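Local coordinates for soluble lytic murein transglycosylase (Escherichia coli, PDB 1QSA), which cleaves the glycosidic bonds between N-acetylmuramic acid and N-acetylglucosamine in peptidoglycan, forming a 1,6-anhydro bond in the N-acetylmuramic acid residue, at residues 97-102 / 106-111; 145-150 / 179-184; 256-261 / 272-277; 278-283 / 308-313. All coordinates share one frame; numbering follows the deposited sequence. Where two conformers were deposited one is given.

Contact 1 of 4, residues 97-102 / 106-111; sequences EKPGTT and CNYYYA
K98 CA sits over the face of the Y108 ring, 3.9 Å from its centroid and 9° off the normal, a CH-pi contact. Y108 reaches it because its CG is anti to the backbone N (chi1 173°), which swings the ring off the helix toward the 97-102 loop. At the root of that ring, P99 CD packs 3.5 Å from Y108 CB. The phenol end is tied back to the loop through a hydrogen bond from Y108 OH to P96 O. This is a loop folding back over the first turns of the helix it leads into, within the alpha-superhelix: T101 is the N-cap of helix 102-114, and C106 N gives its bond to T102 O at 2.9 Å. C106 SG approaches T102 O, at 3.2 Å, and leaves the helix in a disulfide to C139. Y109 turns the other way at chi1 (-70°), its ring taking Y108 CD2 over its face. The extended chain of K98 runs obliquely past the Y109 hydroxyl, K98 CD lying 3.7 Å from Y109 OH. K98 NZ forms a salt bridge with E127 and a weak bond to a water 2.7 Å from Y109 OH.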
loop_
_atom_site.group_PDB
_atom_site.type_symbol
_atom_site.label_atom_id
_atom_site.label_comp_id
_atom_site.label_asym_id
_atom_site.label_seq_id
_atom_site.Cartn_x
_atom_site.Cartn_y
_atom_site.Cartn_z
ATOM N N GLU A 97 15.282 -24.065 13.518
ATOM C CA GLU A 97 15.377 -23.371 12.231
ATOM C C GLU A 97 15.107 -21.878 12.419
ATOM O O GLU A 97 14.434 -21.473 13.363
ATOM C CB GLU A 97 14.360 -23.919 11.226
ATOM C CG GLU A 97 14.415 -25.424 10.988
ATOM C CD GLU A 97 15.818 -25.946 10.747
ATOM O OE1 GLU A 97 16.595 -25.292 10.013
ATOM O OE2 GLU A 97 16.143 -27.025 11.299
ATOM N N LYS A 98 15.620 -21.075 11.493
ATOM C CA LYS A 98 15.450 -19.619 11.515
ATOM C C LYS A 98 13.951 -19.271 11.605
ATOM O O LYS A 98 13.144 -19.783 10.826
ATOM C CB LYS A 98 16.051 -19.056 10.222
ATOM C CG LYS A 98 15.969 -17.561 10.025
ATOM C CD LYS A 98 16.367 -17.241 8.584
ATOM C CE LYS A 98 16.445 -15.750 8.326
ATOM N NZ LYS A 98 16.805 -15.448 6.899
ATOM N N PRO A 99 13.552 -18.469 12.609
ATOM C CA PRO A 99 12.141 -18.095 12.763
ATOM C C PRO A 99 11.626 -17.102 11.725
ATOM O O PRO A 99 12.390 -16.585 10.913
ATOM C CB PRO A 99 12.068 -17.545 14.195
ATOM C CG PRO A 99 13.445 -17.043 14.453
ATOM C CD PRO A 99 14.356 -18.016 13.760
ATOM N N GLY A 100 10.332 -16.808 11.801
ATOM C CA GLY A 100 9.701 -15.929 10.831
ATOM C C GLY A 100 9.866 -14.427 10.904
ATOM O O GLY A 100 10.003 -13.777 9.865
ATOM N N THR A 101 9.827 -13.852 12.098
ATOM C CA THR A 101 9.934 -12.398 12.210
ATOM C C THR A 101 11.364 -11.934 12.346
ATOM O O THR A 101 12.227 -12.688 12.793
ATOM C CB THR A 101 9.136 -11.861 13.406
ATOM O OG1 THR A 101 9.732 -12.313 14.630
ATOM C CG2 THR A 101 7.699 -12.365 13.341
ATOM N N THR A 102 11.607 -10.676 11.996
ATOM C CA THR A 102 12.947 -10.128 12.106
ATOM C C THR A 102 13.424 -10.136 13.546
ATOM O O THR A 102 14.561 -10.552 13.810
ATOM C CB THR A 102 13.018 -8.695 11.565
ATOM O OG1 THR A 102 12.529 -8.692 10.222
ATOM C CG2 THR A 102 14.454 -8.210 11.559
ATOM N N CYS A 106 16.740 -12.035 14.999
ATOM C CA CYS A 106 17.806 -11.366 15.748
ATOM C C CYS A 106 18.135 -12.218 16.977
ATOM O O CYS A 106 19.296 -12.461 17.298
ATOM C CB CYS A 106 17.354 -9.998 16.243
ATOM S SG CYS A 106 16.978 -8.754 14.963
ATOM N N ASN A 107 17.098 -12.686 17.658
ATOM C CA ASN A 107 17.296 -13.495 18.853
ATOM C C ASN A 107 17.847 -14.892 18.555
ATOM O O ASN A 107 18.666 -15.425 19.315
ATOM C CB ASN A 107 15.993 -13.559 19.656
ATOM C CG ASN A 107 15.717 -12.261 20.398
ATOM O OD1 ASN A 107 16.633 -11.659 20.972
ATOM N ND2 ASN A 107 14.463 -11.835 20.414
ATOM N N TYR A 108 17.432 -15.455 17.423
ATOM C CA TYR A 108 17.888 -16.773 16.985
ATOM C C TYR A 108 19.402 -16.740 16.754
ATOM O O TYR A 108 20.134 -17.626 17.222
ATOM C CB TYR A 108 17.162 -17.151 15.691
ATOM C CG TYR A 108 17.642 -18.422 15.018
ATOM C CD1 TYR A 108 17.127 -19.673 15.394
ATOM C CD2 TYR A 108 18.575 -18.380 13.975
ATOM C CE1 TYR A 108 17.524 -20.848 14.743
ATOM C CE2 TYR A 108 18.981 -19.556 13.315
ATOM C CZ TYR A 108 18.447 -20.782 13.702
ATOM O OH TYR A 108 18.812 -21.927 13.020
ATOM N N TYR A 109 19.874 -15.732 16.018
ATOM C CA TYR A 109 21.311 -15.630 15.769
ATOM C C TYR A 109 22.117 -15.285 17.008
ATOM O O TYR A 109 23.231 -15.775 17.162
ATOM C CB TYR A 109 21.599 -14.713 14.587
ATOM C CG TYR A 109 21.145 -15.380 13.319
ATOM C CD1 TYR A 109 21.765 -16.558 12.884
ATOM C CD2 TYR A 109 20.065 -14.892 12.591
ATOM C CE1 TYR A 109 21.323 -17.226 11.767
ATOM C CE2 TYR A 109 19.604 -15.569 11.456
ATOM C CZ TYR A 109 20.245 -16.731 11.055
ATOM O OH TYR A 109 19.826 -17.401 9.935
ATOM N N TYR A 110 21.543 -14.512 17.929
ATOM C CA TYR A 110 22.261 -14.210 19.169
ATOM C C TYR A 110 22.342 -15.528 19.972
ATOM O O TYR A 110 23.360 -15.817 20.609
ATOM C CB TYR A 110 21.544 -13.133 19.981
ATOM C CG TYR A 110 22.335 -12.640 21.170
ATOM C CD1 TYR A 110 23.476 -11.845 21.000
ATOM C CD2 TYR A 110 21.932 -12.942 22.468
ATOM C CE1 TYR A 110 24.187 -11.361 22.093
ATOM C CE2 TYR A 110 22.637 -12.462 23.574
ATOM C CZ TYR A 110 23.762 -11.671 23.379
ATOM O OH TYR A 110 24.445 -11.189 24.481
ATOM N N ALA A 111 21.285 -16.347 19.905
ATOM C CA ALA A 111 21.298 -17.648 20.598
ATOM C C ALA A 111 22.398 -18.537 20.002
ATOM O O ALA A 111 23.040 -19.305 20.727
ATOM C CB ALA A 111 19.944 -18.340 20.481
HETATM O O HOH W 1 19.998 -15.749 7.783
#

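Contact 2 of 4, residues 145-150 / 179-184; sequences VWRASG and QMPADY. With SO4 (sulfate ion), chain M.
R147 meets the 179-184 loop with the end of its guanidinium, and both terminal nitrogens close on a single atom, the carbonyl oxygen of Q179. R147 NH1 donates to Q179 O at 2.7 Å and R147 NH2 to Q179 O at 2.9 Å. The oxygen lies within 6° of the guanidinium plane, but sharing it bends both bonds, that of NH2 more than that of NH1; from the carbonyl's side, NH1 arrives in the carbonyl plane while NH2 is tilted from it. The reach comes from a fully stretched side chain: CG is anti to the backbone N (chi1 180°) and the run to NE stays extended, spanning a gap in which the nearest CA atoms, those of R147 and P181, are still 9.5 Å apart. P181 lies over one face of the guanidinium, with P181 CG 3.8 Å from R147 NH2. The edge has further partners. A sulfate ion, probably from the crystallisation liquor, takes a bond from R147 NH2 to its O3 at 2.9 Å and another from A182 N to its O2, while a water accepts from R147 NH1 at 2.9 Å. Y157 of helix 154-166 touches R147, Q179 and P181 alike. The contact joins the C-terminal end of helix 138-148 to the loop between helices 170-178 and 185-196 of the superhelix. With a carbonyl, a water and an anion all arranged about its edge, the guanidinium is held against rotation, and the sulfate probably offsets part of its positive charge.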
loop_
_atom_site.group_PDB
_atom_site.type_symbol
_atom_site.label_atom_id
_atom_site.label_comp_id
_atom_site.label_asym_id
_atom_site.label_seq_id
_atom_site.Cartn_x
_atom_site.Cartn_y
_atom_site.Cartn_z
ATOM N N VAL A 145 28.022 -7.923 19.418
ATOM C CA VAL A 145 28.971 -9.040 19.545
ATOM C C VAL A 145 29.619 -9.381 18.207
ATOM O O VAL A 145 30.790 -9.786 18.158
ATOM C CB VAL A 145 28.346 -10.318 20.217
ATOM C CG1 VAL A 145 27.911 -10.000 21.649
ATOM C CG2 VAL A 145 27.180 -10.876 19.402
ATOM N N TRP A 146 28.877 -9.178 17.117
ATOM C CA TRP A 146 29.379 -9.440 15.773
ATOM C C TRP A 146 30.579 -8.538 15.518
ATOM O O TRP A 146 31.640 -9.006 15.096
ATOM C CB TRP A 146 28.279 -9.182 14.737
ATOM C CG TRP A 146 28.692 -9.288 13.294
ATOM C CD1 TRP A 146 29.601 -10.154 12.741
ATOM C CD2 TRP A 146 28.179 -8.502 12.210
ATOM N NE1 TRP A 146 29.679 -9.956 11.382
ATOM C CE2 TRP A 146 28.817 -8.948 11.030
ATOM C CE3 TRP A 146 27.236 -7.466 12.124
ATOM C CZ2 TRP A 146 28.541 -8.395 9.773
ATOM C CZ3 TRP A 146 26.963 -6.916 10.877
ATOM C CH2 TRP A 146 27.614 -7.386 9.717
ATOM N N ARG A 147 30.421 -7.252 15.809
ATOM C CA ARG A 147 31.510 -6.305 15.625
ATOM C C ARG A 147 32.672 -6.613 16.588
ATOM O O ARG A 147 33.837 -6.550 16.204
ATOM C CB ARG A 147 31.016 -4.868 15.832
ATOM C CG ARG A 147 32.104 -3.811 15.660
ATOM C CD ARG A 147 31.523 -2.408 15.747
ATOM N NE ARG A 147 32.557 -1.387 15.566
ATOM C CZ ARG A 147 32.319 -0.082 15.480
ATOM N NH1 ARG A 147 31.076 0.390 15.534
ATOM N NH2 ARG A 147 33.334 0.762 15.325
ATOM N N ALA A 148 32.350 -6.987 17.821
ATOM C CA ALA A 148 33.370 -7.294 18.821
ATOM C C ALA A 148 34.227 -8.511 18.463
ATOM O O ALA A 148 35.359 -8.624 18.933
ATOM C CB ALA A 148 32.726 -7.490 20.191
ATOM N N SER A 149 33.701 -9.388 17.611
ATOM C CA SER A 149 34.405 -10.602 17.196
ATOM C C SER A 149 35.544 -10.356 16.214
ATOM O O SER A 149 36.392 -11.230 16.019
ATOM C CB SER A 149 33.432 -11.570 16.527
ATOM O OG SER A 149 33.140 -11.129 15.212
ATOM N N GLY A 150 35.508 -9.204 15.542
ATOM C CA GLY A 150 36.514 -8.867 14.554
ATOM C C GLY A 150 36.127 -9.388 13.183
ATOM O O GLY A 150 36.854 -9.187 12.207
ATOM N N GLN A 179 29.609 5.916 15.685
ATOM C CA GLN A 179 30.338 4.736 16.167
ATOM C C GLN A 179 31.239 4.201 15.045
ATOM O O GLN A 179 31.547 3.020 15.000
ATOM C CB GLN A 179 29.343 3.629 16.568
ATOM C CG GLN A 179 28.193 4.068 17.483
ATOM C CD GLN A 179 27.119 2.995 17.654
ATOM O OE1 GLN A 179 27.287 1.849 17.240
ATOM N NE2 GLN A 179 26.008 3.370 18.273
ATOM N N MET A 180 31.668 5.074 14.138
ATOM C CA MET A 180 32.491 4.660 12.995
ATOM C C MET A 180 33.775 3.874 13.293
ATOM O O MET A 180 34.515 4.209 14.224
ATOM C CB MET A 180 32.888 5.899 12.182
ATOM C CG MET A 180 33.444 5.593 10.808
ATOM S SD MET A 180 32.146 5.083 9.692
ATOM C CE MET A 180 31.781 6.647 8.857
ATOM N N PRO A 181 34.020 2.779 12.545
ATOM C CA PRO A 181 35.245 2.001 12.755
ATOM C C PRO A 181 36.404 2.946 12.410
ATOM O O PRO A 181 36.234 3.869 11.609
ATOM C CB PRO A 181 35.137 0.900 11.702
ATOM C CG PRO A 181 33.658 0.684 11.576
ATOM C CD PRO A 181 33.082 2.075 11.653
ATOM N N ALA A 182 37.579 2.709 12.987
ATOM C CA ALA A 182 38.742 3.562 12.735
ATOM C C ALA A 182 39.079 3.761 11.257
ATOM O O ALA A 182 39.546 4.835 10.873
ATOM C CB ALA A 182 39.960 3.026 13.487
ATOM N N ASP A 183 38.788 2.754 10.435
ATOM C CA ASP A 183 39.058 2.796 8.993
ATOM C C ASP A 183 38.506 4.051 8.310
ATOM O O ASP A 183 39.172 4.649 7.447
ATOM C CB ASP A 183 38.423 1.591 8.280
ATOM C CG ASP A 183 38.795 0.261 8.903
ATOM O OD1 ASP A 183 38.442 0.015 10.086
ATOM O OD2 ASP A 183 39.404 -0.556 8.179
ATOM N N TYR A 184 37.300 4.457 8.712
ATOM C CA TYR A 184 36.629 5.591 8.096
ATOM C C TYR A 184 36.345 6.759 9.036
ATOM O O TYR A 184 35.517 7.617 8.738
ATOM C CB TYR A 184 35.314 5.116 7.455
ATOM C CG TYR A 184 35.420 3.774 6.759
ATOM C CD1 TYR A 184 36.236 3.600 5.635
ATOM C CD2 TYR A 184 34.719 2.667 7.242
ATOM C CE1 TYR A 184 36.352 2.352 5.014
ATOM C CE2 TYR A 184 34.826 1.419 6.634
ATOM C CZ TYR A 184 35.640 1.268 5.521
ATOM O OH TYR A 184 35.720 0.036 4.919
HETATM S S SO4 M . 37.257 -0.089 15.520
HETATM O O1 SO4 M . 37.536 -0.592 14.160
HETATM O O2 SO4 M . 37.409 1.377 15.549
HETATM O O3 SO4 M . 35.883 -0.463 15.919
HETATM O O4 SO4 M . 38.216 -0.689 16.472
HETATM O O HOH W 2 28.481 -0.927 15.981
#

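Contact 3 of 4, residues 256-261 / 272-277; sequences DIVAWR and AKWRDD
With CG1 of V258 anti to its backbone N (chi1 172°) and CG of W274 likewise (chi1 -173°), a methyl and an indole are swung toward each other between two helices. V258 CG1 comes to 3.5 Å from W274 CZ3, the outer corner of the six-membered ring, and V258 CB backs it up against the same carbon and its neighbour CH2. These are consecutive helices of the alpha-superhelix, 248-260 and 269-280; their local segments cross at a steep incline, 132° between their directions, with axes 9.3 Å apart. The two side chains cross at about a right angle. At the next residue, the small side chain of A259 lets the backbones draw in until A259 and R275 have their CA atoms 5.1 Å apart. There the aliphatic part of R275 does the touching, its CG lying 4.0 Å from A259 O and 4.1 Å from A259 CB. The indole also takes a cation-pi contact from R234, and helices 212-228 and 230-243 pack on V258. Beyond CG the arginine bends at chi3, which turns its charged end back along its own helix. R275 NH1 goes to L262 O in the interhelix loop, and D276, itself paired with R291, is gripped side-on: R275 NE and R275 NH2 both reach D276 OD1 from above the carboxylate plane, the NE bond measuring 3.0 Å.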
loop_
_atom_site.group_PDB
_atom_site.type_symbol
_atom_site.label_atom_id
_atom_site.label_comp_id
_atom_site.label_asym_id
_atom_site.label_seq_id
_atom_site.Cartn_x
_atom_site.Cartn_y
_atom_site.Cartn_z
ATOM N N ASP A 256 18.428 15.123 -13.579
ATOM C CA ASP A 256 17.111 14.486 -13.419
ATOM C C ASP A 256 16.467 14.899 -12.100
ATOM O O ASP A 256 15.272 15.194 -12.039
ATOM C CB ASP A 256 17.225 12.950 -13.447
ATOM C CG ASP A 256 17.534 12.385 -14.826
ATOM O OD1 ASP A 256 17.588 13.131 -15.823
ATOM O OD2 ASP A 256 17.728 11.158 -14.911
ATOM N N ILE A 257 17.270 14.877 -11.035
ATOM C CA ILE A 257 16.809 15.241 -9.700
ATOM C C ILE A 257 16.215 16.654 -9.682
ATOM O O ILE A 257 15.122 16.871 -9.149
ATOM C CB ILE A 257 17.967 15.115 -8.688
ATOM C CG1 ILE A 257 18.244 13.631 -8.417
ATOM C CG2 ILE A 257 17.663 15.873 -7.396
ATOM C CD1 ILE A 257 19.571 13.377 -7.738
ATOM N N VAL A 258 16.911 17.598 -10.309
ATOM C CA VAL A 258 16.441 18.980 -10.353
ATOM C C VAL A 258 15.208 19.132 -11.241
ATOM O O VAL A 258 14.246 19.804 -10.859
ATOM C CB VAL A 258 17.569 19.926 -10.809
ATOM C CG1 VAL A 258 17.026 21.340 -11.049
ATOM C CG2 VAL A 258 18.652 19.972 -9.747
ATOM N N ALA A 259 15.220 18.469 -12.397
ATOM C CA ALA A 259 14.105 18.535 -13.346
ATOM C C ALA A 259 12.786 18.123 -12.703
ATOM O O ALA A 259 11.739 18.700 -13.004
ATOM C CB ALA A 259 14.398 17.684 -14.575
ATOM N N TRP A 260 12.831 17.116 -11.828
ATOM C CA TRP A 260 11.646 16.654 -11.112
ATOM C C TRP A 260 11.034 17.760 -10.270
ATOM O O TRP A 260 9.830 17.753 -10.000
ATOM C CB TRP A 260 12.010 15.516 -10.150
ATOM C CG TRP A 260 11.863 14.160 -10.726
ATOM C CD1 TRP A 260 12.863 13.311 -11.091
ATOM C CD2 TRP A 260 10.633 13.483 -11.011
ATOM N NE1 TRP A 260 12.332 12.142 -11.594
ATOM C CE2 TRP A 260 10.967 12.223 -11.555
ATOM C CE3 TRP A 260 9.284 13.818 -10.856
ATOM C CZ2 TRP A 260 10.000 11.296 -11.945
ATOM C CZ3 TRP A 260 8.315 12.890 -11.247
ATOM C CH2 TRP A 260 8.684 11.647 -11.785
ATOM N N ARG A 261 11.888 18.663 -9.789
ATOM C CA ARG A 261 11.453 19.755 -8.929
ATOM C C ARG A 261 11.095 21.038 -9.683
ATOM O O ARG A 261 10.795 22.053 -9.063
ATOM C CB ARG A 261 12.514 20.062 -7.860
ATOM C CG ARG A 261 13.084 18.848 -7.123
ATOM C CD ARG A 261 12.008 17.899 -6.613
ATOM N NE ARG A 261 11.041 18.543 -5.734
ATOM C CZ ARG A 261 10.241 17.879 -4.903
ATOM N NH1 ARG A 261 10.320 16.555 -4.815
ATOM N NH2 ARG A 261 9.382 18.541 -4.139
ATOM N N ALA A 272 12.438 26.575 -17.088
ATOM C CA ALA A 272 11.712 25.658 -17.970
ATOM C C ALA A 272 12.579 25.190 -19.141
ATOM O O ALA A 272 12.515 24.028 -19.549
ATOM C CB ALA A 272 10.425 26.302 -18.482
ATOM N N LYS A 273 13.386 26.098 -19.689
ATOM C CA LYS A 273 14.279 25.767 -20.796
ATOM C C LYS A 273 15.365 24.795 -20.316
ATOM O O LYS A 273 15.684 23.807 -20.990
ATOM C CB LYS A 273 14.914 27.044 -21.358
ATOM C CG LYS A 273 15.902 26.823 -22.481
ATOM C CD LYS A 273 16.406 28.165 -23.002
ATOM C CE LYS A 273 17.448 27.991 -24.086
ATOM N NZ LYS A 273 17.931 29.317 -24.583
ATOM N N TRP A 274 15.922 25.078 -19.143
ATOM C CA TRP A 274 16.959 24.229 -18.567
ATOM C C TRP A 274 16.369 22.847 -18.283
ATOM O O TRP A 274 16.975 21.831 -18.598
ATOM C CB TRP A 274 17.478 24.849 -17.266
ATOM C CG TRP A 274 18.655 24.123 -16.689
ATOM C CD1 TRP A 274 19.973 24.393 -16.917
ATOM C CD2 TRP A 274 18.619 22.980 -15.820
ATOM N NE1 TRP A 274 20.764 23.482 -16.256
ATOM C CE2 TRP A 274 19.963 22.605 -15.573
ATOM C CE3 TRP A 274 17.590 22.231 -15.230
ATOM C CZ2 TRP A 274 20.303 21.509 -14.762
ATOM C CZ3 TRP A 274 17.928 21.136 -14.421
ATOM C CH2 TRP A 274 19.275 20.791 -14.199
ATOM N N ARG A 275 15.177 22.829 -17.694
ATOM C CA ARG A 275 14.483 21.582 -17.357
ATOM C C ARG A 275 14.248 20.729 -18.594
ATOM O O ARG A 275 14.540 19.536 -18.596
ATOM C CB ARG A 275 13.138 21.879 -16.688
ATOM C CG ARG A 275 12.265 20.651 -16.427
ATOM C CD ARG A 275 10.800 21.036 -16.243
ATOM N NE ARG A 275 10.264 21.585 -17.487
ATOM C CZ ARG A 275 9.388 22.587 -17.577
ATOM N NH1 ARG A 275 8.884 23.168 -16.496
ATOM N NH2 ARG A 275 9.000 22.995 -18.775
ATOM N N ASP A 276 13.735 21.337 -19.663
ATOM C CA ASP A 276 13.468 20.571 -20.874
ATOM C C ASP A 276 14.712 20.050 -21.565
ATOM O O ASP A 276 14.676 18.981 -22.196
ATOM C CB ASP A 276 12.549 21.345 -21.827
ATOM C CG ASP A 276 11.128 21.459 -21.289
ATOM O OD1 ASP A 276 10.799 20.788 -20.284
ATOM O OD2 ASP A 276 10.328 22.222 -21.858
ATOM N N ASP A 277 15.813 20.787 -21.448
ATOM C CA ASP A 277 17.073 20.342 -22.032
ATOM C C ASP A 277 17.535 19.130 -21.212
ATOM O O ASP A 277 17.966 18.125 -21.772
ATOM C CB ASP A 277 18.129 21.455 -21.979
ATOM C CG ASP A 277 19.524 20.962 -22.368
ATOM O OD1 ASP A 277 19.821 20.877 -23.584
ATOM O OD2 ASP A 277 20.325 20.651 -21.455
#

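Contact 4 of 4, residues 278-283 / 308-313; sequences AIMRSQ and LARLPM
I279 O receives a hydrogen bond at 2.8 Å from a water, which in turn accepts one at 3.0 Å from R310 NE, so a single water bridges the helix-end carbonyl to the arginine. Beside it R310 NH2 stands 2.7 Å from M280 O, but the bond is strongly bent, 122° at the hydrogen, and therefore weak despite its length. One face of the guanidinium is met by the methionine: M280 CE sits over its centre, 3.5 Å above the plane, and M280 SD lies 3.5 Å from R310 NE. Both side chains are bent. M280 curls at chi2 and chi3 (-64° and -75°), bringing its methyl back over the arginine, and R310 bends at the same two torsions; the side chains then cross at about a right angle. Carbonyls at the C-terminal end of a helix carry partial negative charge, so a cation here is probably stabilised by the helix as well as by the individual bonds. The contact lies at the surface of the alpha-superhelix, between the C-terminal ends of helices 269-280 and 301-310, with W307 of the latter packing on both I279 and M280 and helix 285-298 lying against L311 and P312.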
loop_
_atom_site.group_PDB
_atom_site.type_symbol
_atom_site.label_atom_id
_atom_site.label_comp_id
_atom_site.label_asym_id
_atom_site.label_seq_id
_atom_site.Cartn_x
_atom_site.Cartn_y
_atom_site.Cartn_z
ATOM N N ALA A 278 17.402 19.222 -19.890
ATOM C CA ALA A 278 17.787 18.123 -19.001
ATOM C C ALA A 278 16.974 16.864 -19.306
ATOM O O ALA A 278 17.537 15.774 -19.443
ATOM C CB ALA A 278 17.614 18.525 -17.541
ATOM N N ILE A 279 15.660 17.019 -19.481
ATOM C CA ILE A 279 14.813 15.863 -19.771
ATOM C C ILE A 279 15.119 15.259 -21.142
ATOM O O ILE A 279 15.046 14.043 -21.309
ATOM C CB ILE A 279 13.309 16.183 -19.611
ATOM C CG1 ILE A 279 13.037 16.687 -18.190
ATOM C CG2 ILE A 279 12.477 14.914 -19.819
ATOM C CD1 ILE A 279 11.648 17.222 -17.984
ATOM N N MET A 280 15.495 16.100 -22.106
ATOM C CA MET A 280 15.846 15.627 -23.450
ATOM C C MET A 280 17.074 14.713 -23.403
ATOM O O MET A 280 17.207 13.799 -24.215
ATOM C CB MET A 280 16.129 16.809 -24.392
ATOM C CG MET A 280 14.886 17.533 -24.901
ATOM S SD MET A 280 13.843 16.467 -25.924
ATOM C CE MET A 280 14.790 16.421 -27.459
ATOM N N ARG A 281 17.947 14.955 -22.426
ATOM C CA ARG A 281 19.164 14.170 -22.240
ATOM C C ARG A 281 19.003 13.040 -21.219
ATOM O O ARG A 281 19.956 12.315 -20.927
ATOM C CB ARG A 281 20.301 15.088 -21.791
ATOM C CG ARG A 281 20.694 16.123 -22.818
ATOM C CD ARG A 281 22.100 16.641 -22.554
ATOM N NE ARG A 281 22.116 17.896 -21.807
ATOM C CZ ARG A 281 23.228 18.515 -21.420
ATOM N NH1 ARG A 281 24.420 17.987 -21.682
ATOM N NH2 ARG A 281 23.151 19.656 -20.751
ATOM N N SER A 282 17.795 12.888 -20.689
ATOM C CA SER A 282 17.519 11.871 -19.679
ATOM C C SER A 282 17.204 10.477 -20.203
ATOM O O SER A 282 16.744 10.303 -21.334
ATOM C CB SER A 282 16.377 12.336 -18.771
ATOM O OG SER A 282 16.143 11.401 -17.729
ATOM N N GLN A 283 17.470 9.486 -19.356
ATOM C CA GLN A 283 17.193 8.088 -19.652
ATOM C C GLN A 283 16.060 7.624 -18.730
ATOM O O GLN A 283 15.617 6.473 -18.799
ATOM C CB GLN A 283 18.438 7.221 -19.387
ATOM C CG GLN A 283 19.683 7.599 -20.185
ATOM C CD GLN A 283 19.443 7.558 -21.674
ATOM O OE1 GLN A 283 18.813 6.628 -22.189
ATOM N NE2 GLN A 283 19.933 8.574 -22.380
ATOM N N LEU A 308 5.670 12.547 -25.893
ATOM C CA LEU A 308 5.204 11.162 -26.017
ATOM C C LEU A 308 6.215 10.384 -26.862
ATOM O O LEU A 308 6.476 9.203 -26.614
ATOM C CB LEU A 308 3.847 11.102 -26.711
ATOM C CG LEU A 308 2.599 10.515 -26.036
ATOM C CD1 LEU A 308 2.013 9.459 -26.941
ATOM C CD2 LEU A 308 2.862 9.960 -24.639
ATOM N N ALA A 309 6.790 11.061 -27.856
ATOM C CA ALA A 309 7.774 10.442 -28.737
ATOM C C ALA A 309 9.111 10.171 -28.043
ATOM O O ALA A 309 9.885 9.328 -28.506
ATOM C CB ALA A 309 7.984 11.316 -29.992
ATOM N N ARG A 310 9.393 10.884 -26.950
ATOM C CA ARG A 310 10.646 10.691 -26.209
ATOM C C ARG A 310 10.600 9.478 -25.274
ATOM O O ARG A 310 11.628 9.057 -24.742
ATOM C CB ARG A 310 11.015 11.937 -25.389
ATOM C CG ARG A 310 11.182 13.213 -26.199
ATOM C CD ARG A 310 12.342 13.110 -27.155
ATOM N NE ARG A 310 13.624 12.985 -26.462
ATOM C CZ ARG A 310 14.797 12.926 -27.086
ATOM N NH1 ARG A 310 14.847 12.975 -28.412
ATOM N NH2 ARG A 310 15.922 12.813 -26.390
ATOM N N LEU A 311 9.406 8.940 -25.047
ATOM C CA LEU A 311 9.264 7.763 -24.190
ATOM C C LEU A 311 9.935 6.558 -24.830
ATOM O O LEU A 311 9.925 6.416 -26.057
ATOM C CB LEU A 311 7.790 7.417 -24.002
ATOM C CG LEU A 311 6.974 8.347 -23.106
ATOM C CD1 LEU A 311 5.502 8.057 -23.284
ATOM C CD2 LEU A 311 7.415 8.155 -21.663
ATOM N N PRO A 312 10.602 5.720 -24.019
ATOM C CA PRO A 312 11.225 4.553 -24.645
ATOM C C PRO A 312 10.106 3.629 -25.128
ATOM O O PRO A 312 8.972 3.699 -24.649
ATOM C CB PRO A 312 12.044 3.933 -23.507
ATOM C CG PRO A 312 11.395 4.419 -22.272
ATOM C CD PRO A 312 10.986 5.835 -22.599
ATOM N N MET A 313 10.422 2.812 -26.123
ATOM C CA MET A 313 9.468 1.886 -26.725
ATOM C C MET A 313 8.645 1.118 -25.683
ATOM O O MET A 313 7.425 1.001 -25.802
ATOM C CB MET A 313 10.247 0.912 -27.626
ATOM C CG MET A 313 9.408 -0.112 -28.334
ATOM S SD MET A 313 10.504 -1.382 -29.053
ATOM C CE MET A 313 10.832 -2.369 -27.591
HETATM O O HOH W 3 14.256 12.575 -23.566
#

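The four contacts follow one another along the chain, each closing before the next opens, and all lie in the helical superhelix, away from the predicted active-site glutamate. They form two neighbouring pairs. Contacts 1 and 2 have centres about 22 Å apart and meet where Y110 CE1 packs 4.0 Å from V145 CG1, joining helix 102-114 to helix 138-148. Contacts 3 and 4, about 12 Å between centres, share helix 269-280; D256 OD1 lies 3.0 Å from S282 OG, a probable hydrogen bond, and A259 packs on I279. Between the pairs the centres are 42 to 47 Å apart, so the chain links them through successive helices rather than direct touch.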